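Local coordinates for protein EccC5 (Mycobacterium xenopi RIVM700367, PDB 7B9F) that probably serves as the FtsK/SpoIIIE-type ATPase subunit of the mycobacterial ESX-5 type VII secretion system, thought to power protein export across the inner membrane, at residues R147-Q152 against A242-P247. Sequence-based numbering, arbitrary orientation.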
loop_
_atom_site.group_PDB
_atom_site.type_symbol
_atom_site.label_atom_id
_atom_site.label_comp_id
_atom_site.label_asym_id
_atom_site.label_seq_id
_atom_site.Cartn_x
_atom_site.Cartn_y
_atom_site.Cartn_z
ATOM N N ARG C 147 -17.987 11.681 32.505
ATOM C CA ARG C 147 -19.061 12.153 33.374
ATOM C C ARG C 147 -19.073 13.668 33.515
ATOM O O ARG C 147 -19.283 14.206 34.600
ATOM C CB ARG C 147 -18.966 11.509 34.743
ATOM C CG ARG C 147 -19.005 10.022 34.748
ATOM C CD ARG C 147 -18.756 9.651 36.155
ATOM N NE ARG C 147 -18.699 8.236 36.408
ATOM C CZ ARG C 147 -18.203 7.757 37.532
ATOM N NH1 ARG C 147 -17.751 8.601 38.443
ATOM N NH2 ARG C 147 -18.157 6.460 37.756
ATOM N N MET C 148 -18.849 14.366 32.414
ATOM C CA MET C 148 -18.705 15.807 32.511
ATOM C C MET C 148 -20.019 16.552 32.391
ATOM O O MET C 148 -20.001 17.782 32.321
ATOM C CB MET C 148 -17.733 16.334 31.457
ATOM C CG MET C 148 -18.171 16.186 30.024
ATOM S SD MET C 148 -16.859 16.823 28.962
ATOM C CE MET C 148 -17.537 16.555 27.330
ATOM N N TRP C 149 -21.152 15.861 32.328
ATOM C CA TRP C 149 -22.403 16.587 32.187
ATOM C C TRP C 149 -22.998 17.016 33.510
ATOM O O TRP C 149 -22.836 16.361 34.540
ATOM C CB TRP C 149 -23.413 15.796 31.373
ATOM C CG TRP C 149 -22.880 15.762 30.064
ATOM C CD1 TRP C 149 -22.180 14.767 29.484
ATOM C CD2 TRP C 149 -22.729 16.895 29.230
ATOM N NE1 TRP C 149 -21.712 15.168 28.264
ATOM C CE2 TRP C 149 -22.031 16.485 28.098
ATOM C CE3 TRP C 149 -23.179 18.217 29.304
ATOM C CZ2 TRP C 149 -21.769 17.337 27.062
ATOM C CZ3 TRP C 149 -22.914 19.058 28.286
ATOM C CH2 TRP C 149 -22.217 18.625 27.180
ATOM N N GLU C 150 -23.707 18.138 33.456
ATOM C CA GLU C 150 -24.189 18.832 34.634
ATOM C C GLU C 150 -25.696 18.983 34.588
ATOM O O GLU C 150 -26.274 19.289 33.544
ATOM C CB GLU C 150 -23.527 20.198 34.767
ATOM C CG GLU C 150 -22.039 20.136 35.059
ATOM C CD GLU C 150 -21.708 19.556 36.431
ATOM O OE1 GLU C 150 -20.522 19.262 36.674
ATOM O OE2 GLU C 150 -22.607 19.449 37.289
ATOM N N ARG C 151 -26.305 18.798 35.757
ATOM C CA ARG C 151 -27.749 18.696 35.880
ATOM C C ARG C 151 -28.463 19.976 35.488
ATOM O O ARG C 151 -29.515 19.919 34.845
ATOM C CB ARG C 151 -28.096 18.338 37.317
ATOM C CG ARG C 151 -29.568 18.233 37.596
ATOM C CD ARG C 151 -29.846 17.452 38.868
ATOM N NE ARG C 151 -31.014 18.002 39.553
ATOM C CZ ARG C 151 -30.987 19.094 40.311
ATOM N NH1 ARG C 151 -29.851 19.750 40.503
ATOM N NH2 ARG C 151 -32.098 19.531 40.886
ATOM N N GLN C 152 -27.902 21.128 35.845
ATOM C CA GLN C 152 -28.678 22.358 35.954
ATOM C C GLN C 152 -29.224 22.829 34.604
ATOM O O GLN C 152 -28.584 22.655 33.563
ATOM C CB GLN C 152 -27.835 23.430 36.657
ATOM C CG GLN C 152 -26.419 23.687 36.135
ATOM C CD GLN C 152 -26.350 24.272 34.756
ATOM O OE1 GLN C 152 -27.215 25.044 34.364
ATOM N NE2 GLN C 152 -25.325 23.902 34.004
ATOM N N ALA C 242 -23.634 5.823 30.541
ATOM C CA ALA C 242 -22.708 5.555 31.630
ATOM C C ALA C 242 -21.451 6.397 31.514
ATOM O O ALA C 242 -20.945 6.903 32.518
ATOM C CB ALA C 242 -22.358 4.073 31.671
ATOM N N PHE C 243 -20.926 6.560 30.302
ATOM C CA PHE C 243 -19.727 7.370 30.154
ATOM C C PHE C 243 -20.018 8.844 30.363
ATOM O O PHE C 243 -19.286 9.529 31.081
ATOM C CB PHE C 243 -19.084 7.160 28.792
ATOM C CG PHE C 243 -17.941 8.084 28.538
ATOM C CD1 PHE C 243 -16.732 7.890 29.160
ATOM C CD2 PHE C 243 -18.081 9.155 27.686
ATOM C CE1 PHE C 243 -15.686 8.747 28.939
ATOM C CE2 PHE C 243 -17.036 10.010 27.460
ATOM C CZ PHE C 243 -15.837 9.805 28.086
ATOM N N SER C 244 -21.072 9.364 29.747
ATOM C CA SER C 244 -21.225 10.808 29.773
ATOM C C SER C 244 -21.881 11.331 31.036
ATOM O O SER C 244 -21.649 12.484 31.392
ATOM C CB SER C 244 -22.030 11.280 28.570
ATOM O OG SER C 244 -23.317 10.714 28.590
ATOM N N HIS C 245 -22.674 10.534 31.735
ATOM C CA HIS C 245 -23.392 11.017 32.905
ATOM C C HIS C 245 -22.958 10.275 34.155
ATOM O O HIS C 245 -22.810 9.053 34.146
ATOM C CB HIS C 245 -24.884 10.873 32.724
ATOM C CG HIS C 245 -25.423 11.680 31.595
ATOM N ND1 HIS C 245 -25.169 11.380 30.278
ATOM C CD2 HIS C 245 -26.197 12.786 31.588
ATOM C CE1 HIS C 245 -25.771 12.262 29.504
ATOM N NE2 HIS C 245 -26.398 13.128 30.276
ATOM N N GLY C 246 -22.776 11.018 35.233
ATOM C CA GLY C 246 -22.313 10.454 36.471
ATOM C C GLY C 246 -23.386 9.639 37.148
ATOM O O GLY C 246 -24.568 9.748 36.828
ATOM N N PRO C 247 -22.987 8.773 38.077
ATOM C CA PRO C 247 -23.972 7.984 38.819
ATOM C C PRO C 247 -24.903 8.811 39.669
ATOM O O PRO C 247 -25.966 8.317 40.055
ATOM C CB PRO C 247 -23.100 7.078 39.689
ATOM C CG PRO C 247 -21.865 6.932 38.918
ATOM C CD PRO C 247 -21.627 8.277 38.303
#
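Arg147 meets the C-terminal end of helix 227-244 through its backbone: Arg147 N donates to Phe243 O at 2.9 Å, with an N-H...O angle of 146°. At the next carbonyl, Ser244 O, Arg147 CA lies 3.3 Å away, a CA-H...O contact whose angle at hydrogen is 145°. Two carbonyls of the last helical turn are thus met by the loop 147-152, just before His245 leaves helical backbone angles.

The Arg147 side chain, extended from CG to NE, runs past Gly246, with CD 3.7 Å from Gly246 CA. The Arg147 and Pro247 side chains cross at about a right angle, with Pro247 CD 3.5 Å above the guanidinium plane and over its centre, a van der Waals contact. Trp149 comes to Ser244 edge first: the indole CD1 is 3.0 Å from Ser244 O, near the ring plane, and also touches Ser244 CB. Trp149 CB lies over one face of the His245 imidazole, 4.0 Å above the plane and offset toward the rim. The imidazole is tied by ND1 to Ser244 OG at 2.6 Å, with OG tilted from the ring plane; that hydroxyl also bonds Gln240 O, one turn back in the helix. Phe160 meets the His245 ring edge-to-face, and helix 402-412 touches Arg147 through Met412.

Geometrically this is a loop packed against the C-terminal end of a helix: the segment between helices 97-132 and 157-160 packs against the turn leading from helix 227-244 into strand 250-256 of the parallel part of the mixed sheet, an alpha/beta connection.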